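Local atomic coordinates of uncharacterized protein (Staphylococcus aureus subsp. aureus Mu50, PDB entry 4EBG), a protein that is of unknown function but is probably secreted and adopts a cystatin-like fold, a helix packed on an antiparallel sheet, related to the NTF2 group. Residues Tyr2-Asp5 and Ile6-Tyr10; Asp30-Gln33 and Glu34-Asn37; Val40-Asp43 and Gly44-Ile47; Asp79-Lys82 and Tyr83-Asp86. All coordinates share one frame; numbering follows the deposited sequence.

Contact 1 (Tyr2-Asp5 and Ile6-Tyr10)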
loop_
_atom_site.group_PDB
_atom_site.type_symbol
_atom_site.label_atom_id
_atom_site.label_comp_id
_atom_site.label_asym_id
_atom_site.label_seq_id
_atom_site.Cartn_x
_atom_site.Cartn_y
_atom_site.Cartn_z
ATOM N N TYR B 2 -20.948 -9.583 -15.894
ATOM C CA TYR B 2 -19.776 -8.840 -15.457
ATOM C C TYR B 2 -18.996 -9.502 -14.337
ATOM O O TYR B 2 -17.969 -8.963 -13.926
ATOM C CB TYR B 2 -20.216 -7.483 -14.977
ATOM C CG TYR B 2 -20.995 -6.686 -15.975
ATOM C CD1 TYR B 2 -20.473 -6.361 -17.216
ATOM C CD2 TYR B 2 -22.287 -6.267 -15.678
ATOM C CE1 TYR B 2 -21.223 -5.604 -18.135
ATOM C CE2 TYR B 2 -23.023 -5.516 -16.571
ATOM C CZ TYR B 2 -22.513 -5.230 -17.802
ATOM O OH TYR B 2 -23.239 -4.482 -18.706
ATOM N N GLN B 3 -19.471 -10.622 -13.787
ATOM C CA GLN B 3 -18.867 -11.158 -12.569
ATOM C C GLN B 3 -17.393 -11.558 -12.713
ATOM O O GLN B 3 -16.600 -11.352 -11.820
ATOM C CB GLN B 3 -19.723 -12.242 -11.946
ATOM C CG GLN B 3 -19.182 -12.731 -10.576
ATOM C CD GLN B 3 -19.210 -11.651 -9.531
ATOM O OE1 GLN B 3 -20.200 -10.914 -9.397
ATOM N NE2 GLN B 3 -18.108 -11.492 -8.815
ATOM N N LYS B 4 -17.002 -12.088 -13.856
ATOM C CA LYS B 4 -15.593 -12.458 -14.097
ATOM C C LYS B 4 -14.698 -11.224 -13.923
ATOM O O LYS B 4 -13.632 -11.278 -13.308
ATOM C CB LYS B 4 -15.411 -13.065 -15.501
ATOM C CG LYS B 4 -13.940 -13.283 -15.933
ATOM C CD LYS B 4 -13.814 -14.113 -17.199
ATOM C CE LYS B 4 -12.530 -13.780 -17.949
ATOM N NZ LYS B 4 -12.179 -14.792 -19.002
ATOM N N ASP B 5 -15.134 -10.100 -14.473
ATOM C CA ASP B 5 -14.368 -8.880 -14.373
ATOM C C ASP B 5 -14.439 -8.242 -13.009
ATOM O O ASP B 5 -13.458 -7.692 -12.536
ATOM C CB ASP B 5 -14.710 -7.924 -15.505
ATOM C CG ASP B 5 -14.105 -8.387 -16.860
ATOM O OD1 ASP B 5 -13.252 -9.323 -16.907
ATOM O OD2 ASP B 5 -14.498 -7.824 -17.879
ATOM N N ILE B 6 -15.582 -8.317 -12.355
ATOM C CA ILE B 6 -15.657 -7.870 -10.972
ATOM C C ILE B 6 -14.683 -8.694 -10.101
ATOM O O ILE B 6 -14.021 -8.124 -9.225
ATOM C CB ILE B 6 -17.102 -7.957 -10.445
ATOM C CG1 ILE B 6 -18.021 -6.974 -11.214
ATOM C CG2 ILE B 6 -17.178 -7.714 -8.984
ATOM C CD1 ILE B 6 -19.519 -7.297 -11.024
ATOM N N ASP B 7 -14.606 -10.001 -10.342
ATOM C CA ASP B 7 -13.688 -10.823 -9.602
ATOM C C ASP B 7 -12.228 -10.349 -9.784
ATOM O O ASP B 7 -11.449 -10.364 -8.854
ATOM C CB ASP B 7 -13.804 -12.284 -10.099
ATOM C CG ASP B 7 -15.044 -13.023 -9.574
ATOM O OD1 ASP B 7 -15.662 -12.561 -8.607
ATOM O OD2 ASP B 7 -15.379 -14.104 -10.125
ATOM N N LYS B 8 -11.863 -9.968 -11.006
ATOM C CA LYS B 8 -10.553 -9.426 -11.288
ATOM C C LYS B 8 -10.289 -8.172 -10.469
ATOM O O LYS B 8 -9.174 -7.976 -10.007
ATOM C CB LYS B 8 -10.361 -9.133 -12.779
ATOM C CG LYS B 8 -10.392 -10.378 -13.679
ATOM C CD LYS B 8 -10.254 -10.014 -15.128
ATOM C CE LYS B 8 -10.415 -11.214 -16.072
ATOM N NZ LYS B 8 -10.693 -10.777 -17.483
ATOM N N VAL B 9 -11.285 -7.305 -10.401
ATOM C CA VAL B 9 -11.175 -6.062 -9.625
ATOM C C VAL B 9 -10.914 -6.361 -8.155
ATOM O O VAL B 9 -9.975 -5.804 -7.557
ATOM C CB VAL B 9 -12.420 -5.144 -9.842
ATOM C CG1 VAL B 9 -12.410 -4.007 -8.845
ATOM C CG2 VAL B 9 -12.419 -4.596 -11.284
ATOM N N TYR B 10 -11.719 -7.234 -7.542
ATOM C CA TYR B 10 -11.532 -7.520 -6.131
ATOM C C TYR B 10 -10.203 -8.258 -5.905
ATOM O O TYR B 10 -9.559 -7.997 -4.882
ATOM C CB TYR B 10 -12.733 -8.282 -5.529
ATOM C CG TYR B 10 -13.868 -7.327 -5.190
ATOM C CD1 TYR B 10 -13.898 -6.667 -4.008
ATOM C CD2 TYR B 10 -14.855 -7.023 -6.115
ATOM C CE1 TYR B 10 -14.882 -5.740 -3.725
ATOM C CE2 TYR B 10 -15.842 -6.098 -5.841
ATOM C CZ TYR B 10 -15.848 -5.453 -4.660
ATOM O OH TYR B 10 -16.777 -4.506 -4.358
#
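The amide of Q3 and the carboxylate of D7 meet as two flat groups one helical turn apart, their planes turned 57° against each other. NE2 of Q3 gives its hydrogen bond within the amide plane, yet it comes down on OD1 of D7 from above the carboxylate, 2.7 Å away. The methyl CG2 of I6 lies 3.9 Å from Q3 NE2. With CG anti to the backbone N (chi1 -174°) and a bend at chi2, the Q3 chain swings its amide forward over the next turn; the same NE2 also reaches Q33, which helps fix the amide's rotation.

The other carboxylate, that of D5, is met nearly along its C-O axis: NZ of K8 sits 3.0 Å from OD1 in a salt bridge, the two side chains running alongside each other. K8 NZ has a further partner in the carbonyl of G70. CD1 of I6 rests 4.0 Å from CB of Y2, whose hydroxyl bonds to D43. Beneath these pairs the backbone follows the i to i+4 pattern, beginning with I6 N to Y2 O at 2.9 Å. These are the first two turns of the amphipathic alpha-helix 3-23, whose I6 and V9 face the sheet of the cystatin-like fold.

Contact 2 (Asp30-Gln33 and Glu34-Asn37). With PO4 (phosphate ion), chain D.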
loop_
_atom_site.group_PDB
_atom_site.type_symbol
_atom_site.label_atom_id
_atom_site.label_comp_id
_atom_site.label_asym_id
_atom_site.label_seq_id
_atom_site.Cartn_x
_atom_site.Cartn_y
_atom_site.Cartn_z
ATOM N N ASP B 30 -8.788 -8.521 3.410
ATOM C CA ASP B 30 -9.804 -9.537 3.128
ATOM C C ASP B 30 -11.084 -8.857 2.690
ATOM O O ASP B 30 -12.165 -9.025 3.286
ATOM C CB ASP B 30 -10.018 -10.507 4.312
ATOM C CG ASP B 30 -10.458 -9.844 5.582
ATOM O OD1 ASP B 30 -10.246 -8.622 5.821
ATOM O OD2 ASP B 30 -11.027 -10.608 6.419
ATOM N N ILE B 31 -10.966 -8.085 1.616
ATOM C CA ILE B 31 -12.067 -7.320 1.078
ATOM C C ILE B 31 -12.986 -8.298 0.336
ATOM O O ILE B 31 -12.510 -9.063 -0.512
ATOM C CB ILE B 31 -11.597 -6.206 0.122
ATOM C CG1 ILE B 31 -10.584 -5.251 0.800
ATOM C CG2 ILE B 31 -12.780 -5.459 -0.472
ATOM C CD1 ILE B 31 -11.118 -4.516 2.011
ATOM N N LYS B 32 -14.277 -8.203 0.634
ATOM C CA LYS B 32 -15.271 -9.096 0.024
ATOM C C LYS B 32 -16.360 -8.287 -0.681
ATOM O O LYS B 32 -16.881 -7.353 -0.135
ATOM C CB LYS B 32 -15.897 -9.966 1.102
ATOM C CG LYS B 32 -14.908 -10.894 1.819
ATOM C CD LYS B 32 -15.462 -11.530 3.066
ATOM C CE LYS B 32 -15.460 -10.636 4.312
ATOM N NZ LYS B 32 -14.089 -10.413 4.926
ATOM N N GLN B 33 -16.717 -8.746 -1.874
ATOM C CA GLN B 33 -17.756 -8.093 -2.664
ATOM C C GLN B 33 -19.073 -7.959 -1.881
ATOM O O GLN B 33 -19.761 -6.955 -1.982
ATOM C CB GLN B 33 -17.950 -8.840 -3.976
ATOM C CG GLN B 33 -19.022 -8.251 -4.872
ATOM C CD GLN B 33 -19.121 -9.007 -6.195
ATOM O OE1 GLN B 33 -18.222 -9.727 -6.550
ATOM N NE2 GLN B 33 -20.216 -8.791 -6.941
ATOM N N GLU B 34 -19.455 -8.990 -1.132
ATOM C CA GLU B 34 -20.743 -9.001 -0.443
ATOM C C GLU B 34 -20.796 -8.045 0.759
ATOM O O GLU B 34 -21.843 -7.791 1.272
ATOM C CB GLU B 34 -21.126 -10.400 0.019
ATOM C CG GLU B 34 -20.257 -10.949 1.158
ATOM C CD GLU B 34 -19.085 -11.815 0.697
ATOM O OE1 GLU B 34 -18.628 -11.646 -0.490
ATOM O OE2 GLU B 34 -18.622 -12.671 1.535
ATOM N N ASP B 35 -19.669 -7.474 1.141
ATOM C CA ASP B 35 -19.583 -6.452 2.174
ATOM C C ASP B 35 -19.210 -5.086 1.588
ATOM O O ASP B 35 -18.843 -4.151 2.329
ATOM C CB ASP B 35 -18.557 -6.847 3.222
ATOM C CG ASP B 35 -18.944 -8.078 4.008
ATOM O OD1 ASP B 35 -20.156 -8.379 4.113
ATOM O OD2 ASP B 35 -18.027 -8.729 4.525
ATOM N N SER B 36 -19.276 -4.966 0.261
ATOM C CA SER B 36 -18.793 -3.788 -0.445
ATOM C C SER B 36 -19.913 -3.282 -1.365
ATOM O O SER B 36 -20.987 -3.924 -1.471
ATOM C CB SER B 36 -17.554 -4.149 -1.229
ATOM O OG SER B 36 -16.514 -4.643 -0.374
ATOM N N ASN B 37 -19.658 -2.170 -2.031
ATOM C CA ASN B 37 -20.503 -1.647 -3.073
ATOM C C ASN B 37 -19.792 -1.758 -4.396
ATOM O O ASN B 37 -18.618 -1.425 -4.514
ATOM C CB ASN B 37 -20.876 -0.215 -2.763
ATOM C CG ASN B 37 -21.732 -0.106 -1.541
ATOM O OD1 ASN B 37 -22.479 -1.049 -1.210
ATOM N ND2 ASN B 37 -21.676 1.052 -0.884
HETATM P P PO4 D . -15.157 -9.084 8.325
HETATM O O1 PO4 D . -15.805 -7.773 8.779
HETATM O O2 PO4 D . -16.281 -10.041 8.301
HETATM O O3 PO4 D . -14.524 -8.813 6.970
HETATM O O4 PO4 D . -14.106 -9.425 9.417
#
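K32, Q33 and E34 have the most surface buried in this short turn, and the carbonyl of K32 is its hub. Two donors converge on K32 O from opposite faces of its plane: the hydroxyl OG of S36 at 2.7 Å and the backbone N of D35 at 3.1 Å. S36 N in turn bonds to Q33 O at 3.0 Å, well above that carbonyl's plane; like D35 N to K32 O, this bond spans three residues, as in a 3-10 turn.

The K32 chain runs alongside D35; the bend at chi3 (-80°) sets CE 3.2 Å from OD2 of D35, and the bend at chi4 (-73°) turns NZ toward D30. There NZ is held by D30 O at 2.9 Å, in the carbonyl plane, by a salt bridge to D30 OD2, and by O3 of a phosphate ion, probably from the crystallisation liquor, at 2.6 Å; K28 also binds that phosphate. The carboxylate of E34 folds back over the start of the K32 chain, OE1 3.6 Å from CB of K32.

Q33 extends fully in the other direction, its amide bridging Q3 and D93. I31 and S36 face inward, both against Y10 of helix 3-23 and I51 of strand 46-52, so the turn packs between helix and sheet just before the chain enters strand 37-41.

Contact 3 (Val40-Asp43 and Gly44-Ile47)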
loop_
_atom_site.group_PDB
_atom_site.type_symbol
_atom_site.label_atom_id
_atom_site.label_comp_id
_atom_site.label_asym_id
_atom_site.label_seq_id
_atom_site.Cartn_x
_atom_site.Cartn_y
_atom_site.Cartn_z
ATOM N N VAL B 40 -20.936 -1.202 -12.212
ATOM C CA VAL B 40 -20.313 -1.358 -13.515
ATOM C C VAL B 40 -20.900 -0.335 -14.478
ATOM O O VAL B 40 -22.131 -0.106 -14.493
ATOM C CB VAL B 40 -20.523 -2.783 -14.082
ATOM C CG1 VAL B 40 -19.928 -2.938 -15.469
ATOM C CG2 VAL B 40 -20.007 -3.824 -13.108
ATOM N N TYR B 41 -20.025 0.258 -15.299
ATOM C CA TYR B 41 -20.379 1.264 -16.271
ATOM C C TYR B 41 -19.812 0.898 -17.614
ATOM O O TYR B 41 -18.854 0.148 -17.731
ATOM C CB TYR B 41 -19.879 2.652 -15.850
ATOM C CG TYR B 41 -20.364 3.048 -14.508
ATOM C CD1 TYR B 41 -21.599 3.699 -14.371
ATOM C CD2 TYR B 41 -19.654 2.748 -13.335
ATOM C CE1 TYR B 41 -22.119 4.046 -13.084
ATOM C CE2 TYR B 41 -20.169 3.104 -12.107
ATOM C CZ TYR B 41 -21.410 3.707 -11.971
ATOM O OH TYR B 41 -21.890 4.001 -10.717
ATOM N N LYS B 42 -20.363 1.562 -18.618
ATOM C CA LYS B 42 -19.869 1.492 -20.001
ATOM C C LYS B 42 -19.657 0.054 -20.435
ATOM O O LYS B 42 -18.657 -0.313 -21.021
ATOM C CB LYS B 42 -18.663 2.443 -20.196
ATOM C CG LYS B 42 -19.121 3.949 -20.167
ATOM C CD LYS B 42 -18.071 4.946 -20.540
ATOM C CE LYS B 42 -18.504 6.365 -20.263
ATOM N NZ LYS B 42 -17.475 7.349 -20.764
ATOM N N ASP B 43 -20.667 -0.759 -20.090
ATOM C CA ASP B 43 -20.770 -2.176 -20.425
ATOM C C ASP B 43 -19.528 -2.950 -20.051
ATOM O O ASP B 43 -19.135 -3.887 -20.738
ATOM C CB ASP B 43 -21.160 -2.376 -21.896
ATOM C CG ASP B 43 -21.768 -3.759 -22.180
ATOM O OD1 ASP B 43 -22.289 -4.499 -21.292
ATOM O OD2 ASP B 43 -21.755 -4.123 -23.354
ATOM N N GLY B 44 -18.970 -2.603 -18.892
ATOM C CA GLY B 44 -17.857 -3.321 -18.326
ATOM C C GLY B 44 -16.513 -2.624 -18.424
ATOM O O GLY B 44 -15.549 -3.146 -17.887
ATOM N N LYS B 45 -16.433 -1.463 -19.048
ATOM C CA LYS B 45 -15.157 -0.816 -19.268
ATOM C C LYS B 45 -14.663 -0.155 -17.974
ATOM O O LYS B 45 -13.465 -0.049 -17.768
ATOM C CB LYS B 45 -15.220 0.225 -20.392
ATOM C CG LYS B 45 -15.299 -0.358 -21.766
ATOM C CD LYS B 45 -14.919 0.664 -22.819
ATOM C CE LYS B 45 -15.873 1.824 -22.870
ATOM N NZ LYS B 45 -16.005 2.350 -24.272
ATOM N N VAL B 46 -15.594 0.312 -17.142
ATOM C CA VAL B 46 -15.245 0.970 -15.858
ATOM C C VAL B 46 -16.033 0.306 -14.723
ATOM O O VAL B 46 -17.252 0.131 -14.821
ATOM C CB VAL B 46 -15.531 2.524 -15.874
ATOM C CG1 VAL B 46 -15.269 3.174 -14.509
ATOM C CG2 VAL B 46 -14.729 3.164 -17.038
ATOM N N ILE B 47 -15.351 -0.075 -13.651
ATOM C CA ILE B 47 -15.966 -0.651 -12.484
ATOM C C ILE B 47 -15.526 0.152 -11.274
ATOM O O ILE B 47 -14.352 0.381 -11.081
ATOM C CB ILE B 47 -15.586 -2.157 -12.357
ATOM C CG1 ILE B 47 -16.019 -2.911 -13.621
ATOM C CG2 ILE B 47 -16.184 -2.766 -11.097
ATOM C CD1 ILE B 47 -15.688 -4.440 -13.581
#
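A beta hairpin turns here, joining strands 37-41 and 46-52, with a classic beta bulge where K45 and V46 both face Y41. V40 pairs with I47 as a non-hydrogen-bonded antiparallel pair and Y41 with V46 as a hydrogen-bonded one. Y41 N bonds to V46 O at 2.8 Å, and that same carbonyl oxygen lies at the edge of the Y41 ring, near its plane.

Y41 O faces the turn and gathers donors: G44 N at 3.0 Å from above the carbonyl plane, with weak, longer bonds from K45 N and V46 N. K42 O takes K45 N at 3.2 Å, so the loop is stitched by its own backbone. K42 and D43 both have positive phi, and G44 has phi 106° and psi -3°, where a CB would collide with D43 O, which is why glycine sits here.

One face of the hairpin carries V40 and I47, which lie side by side with CG2 of V40 4.1 Å from CG1 of I47 and pack on helix 3-23 through I6 and V9. Y41 and V46 share the other face, covered by Y83 of helix 80-86, whose ring meets that of Y41 edge-to-face. At the tip, D43 bonds through OD1 to Y2 and through its N to D90. With its CG1 anti to the backbone N (chi1 178°), V40 puts that methyl over the turn, 3.5 Å from CA of G44.

Contact 4 (Asp79-Lys82 and Tyr83-Asp86)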
loop_
_atom_site.group_PDB
_atom_site.type_symbol
_atom_site.label_atom_id
_atom_site.label_comp_id
_atom_site.label_asym_id
_atom_site.label_seq_id
_atom_site.Cartn_x
_atom_site.Cartn_y
_atom_site.Cartn_z
ATOM N N ASP B 79 -12.133 10.208 -10.733
ATOM C CA ASP B 79 -12.786 10.510 -9.443
ATOM C C ASP B 79 -14.025 9.593 -9.321
ATOM O O ASP B 79 -14.956 9.718 -10.091
ATOM C CB ASP B 79 -13.250 11.967 -9.447
ATOM C CG ASP B 79 -14.036 12.329 -8.213
ATOM O OD1 ASP B 79 -14.597 11.431 -7.512
ATOM O OD2 ASP B 79 -14.162 13.531 -7.960
ATOM N N PRO B 80 -13.983 8.574 -8.465
ATOM C CA PRO B 80 -15.051 7.567 -8.516
ATOM C C PRO B 80 -16.419 8.101 -8.088
ATOM O O PRO B 80 -17.441 7.596 -8.592
ATOM C CB PRO B 80 -14.552 6.463 -7.590
ATOM C CG PRO B 80 -13.636 7.103 -6.745
ATOM C CD PRO B 80 -12.964 8.248 -7.465
ATOM N N ILE B 81 -16.438 9.056 -7.162
ATOM C CA ILE B 81 -17.689 9.636 -6.662
ATOM C C ILE B 81 -18.361 10.378 -7.807
ATOM O O ILE B 81 -19.575 10.253 -8.054
ATOM C CB ILE B 81 -17.403 10.587 -5.481
ATOM C CG1 ILE B 81 -16.732 9.824 -4.336
ATOM C CG2 ILE B 81 -18.668 11.238 -5.020
ATOM C CD1 ILE B 81 -17.300 8.475 -4.054
ATOM N N LYS B 82 -17.588 11.223 -8.490
ATOM C CA LYS B 82 -18.100 11.944 -9.601
ATOM C C LYS B 82 -18.558 10.972 -10.694
ATOM O O LYS B 82 -19.577 11.179 -11.358
ATOM C CB LYS B 82 -17.047 12.891 -10.149
ATOM C CG LYS B 82 -17.494 13.671 -11.346
ATOM C CD LYS B 82 -16.403 14.567 -11.914
ATOM C CE LYS B 82 -16.909 15.355 -13.133
ATOM N NZ LYS B 82 -18.275 16.003 -12.950
ATOM N N TYR B 83 -17.789 9.913 -10.904
ATOM C CA TYR B 83 -18.109 8.997 -11.977
ATOM C C TYR B 83 -19.484 8.396 -11.728
ATOM O O TYR B 83 -20.301 8.230 -12.645
ATOM C CB TYR B 83 -17.038 7.897 -12.115
ATOM C CG TYR B 83 -17.065 7.261 -13.462
ATOM C CD1 TYR B 83 -17.948 6.220 -13.764
ATOM C CD2 TYR B 83 -16.245 7.733 -14.461
ATOM C CE1 TYR B 83 -18.010 5.675 -15.033
ATOM C CE2 TYR B 83 -16.286 7.151 -15.755
ATOM C CZ TYR B 83 -17.188 6.150 -16.044
ATOM O OH TYR B 83 -17.295 5.596 -17.284
HETATM N N MSE B 84 -19.731 7.968 -10.495
HETATM C CA MSE B 84 -21.037 7.334 -10.187
HETATM C C MSE B 84 -22.193 8.306 -10.340
HETATM O O MSE B 84 -23.275 7.956 -10.743
HETATM C CB MSE B 84 -21.025 6.759 -8.780
HETATM C CG MSE B 84 -20.047 5.616 -8.571
HETATM SE SE MSE B 84 -20.130 4.853 -6.794
HETATM C CE MSE B 84 -19.343 6.232 -5.887
ATOM N N LYS B 85 -21.947 9.543 -9.988
ATOM C CA LYS B 85 -22.949 10.615 -10.104
ATOM C C LYS B 85 -23.380 10.852 -11.533
ATOM O O LYS B 85 -24.524 11.136 -11.847
ATOM C CB LYS B 85 -22.364 11.914 -9.462
ATOM C CG LYS B 85 -23.260 13.110 -9.661
ATOM C CD LYS B 85 -22.730 14.311 -8.913
ATOM C CE LYS B 85 -21.408 14.817 -9.374
ATOM N NZ LYS B 85 -21.448 15.458 -10.714
ATOM N N ASP B 86 -22.377 10.787 -12.387
ATOM C CA ASP B 86 -22.481 11.274 -13.759
ATOM C C ASP B 86 -22.887 10.231 -14.762
ATOM O O ASP B 86 -23.161 10.590 -15.908
ATOM C CB ASP B 86 -21.163 11.902 -14.203
ATOM C CG ASP B 86 -20.886 13.221 -13.569
ATOM O OD1 ASP B 86 -21.722 13.718 -12.781
ATOM O OD2 ASP B 86 -19.786 13.772 -13.847
HETATM O O HOH W 1 -18.845 16.939 -10.196
#
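I81 and M84, a selenomethionine, form the closely packed side of a short alpha-helix, 80-86, capped at its start by D79. CD1 of I81 touches CE of M84 at 3.5 Å where the two chains cross; the bend of M84 at chi3 (-72°) brings this methyl back toward the preceding turn. M84 and P80 also lie on V48 and Y62 of the sheet, while the ring of Y83 stacks on H87. At the N-cap, OD1 of D79 accepts from K82 N at 3.2 Å, met from above the carboxylate plane, and weakly from I81 N.

The solvent side is polar and built of long chains. D86 draws in two lysines, one on each carboxylate oxygen: K82 NZ lies 2.8 Å from OD2, on the syn lone pair of OD2, and K85 NZ 2.7 Å from OD1. K82 NZ and K85 NZ are only 3.9 Å apart, a closeness that the shared carboxylate probably makes tolerable. K82 is extended until chi4, where a turn to 46° directs NZ to D86. A water closes the network, accepting from K82 NZ and from K85 NZ at 3.0 Å each.

Contacts 1 and 4 are both helical turns, but they lie on different faces of the sheet: contact 1 on the long helix 3-23, two of whose touching residues here are buried, contact 4 on the short helix 80-86, a surface contact with none. Contact 3, the hairpin between them, has one helix against each face and is the most buried, with four of eight touching residues; contact 2, in the loop leading into strand 37-41, has two of six. It meets contact 1 through Q3 and Q33. Salt bridges join side chains across contacts 1 and 4, whereas contacts 2 and 3 are each centred on one backbone carbonyl that accepts more than one donor.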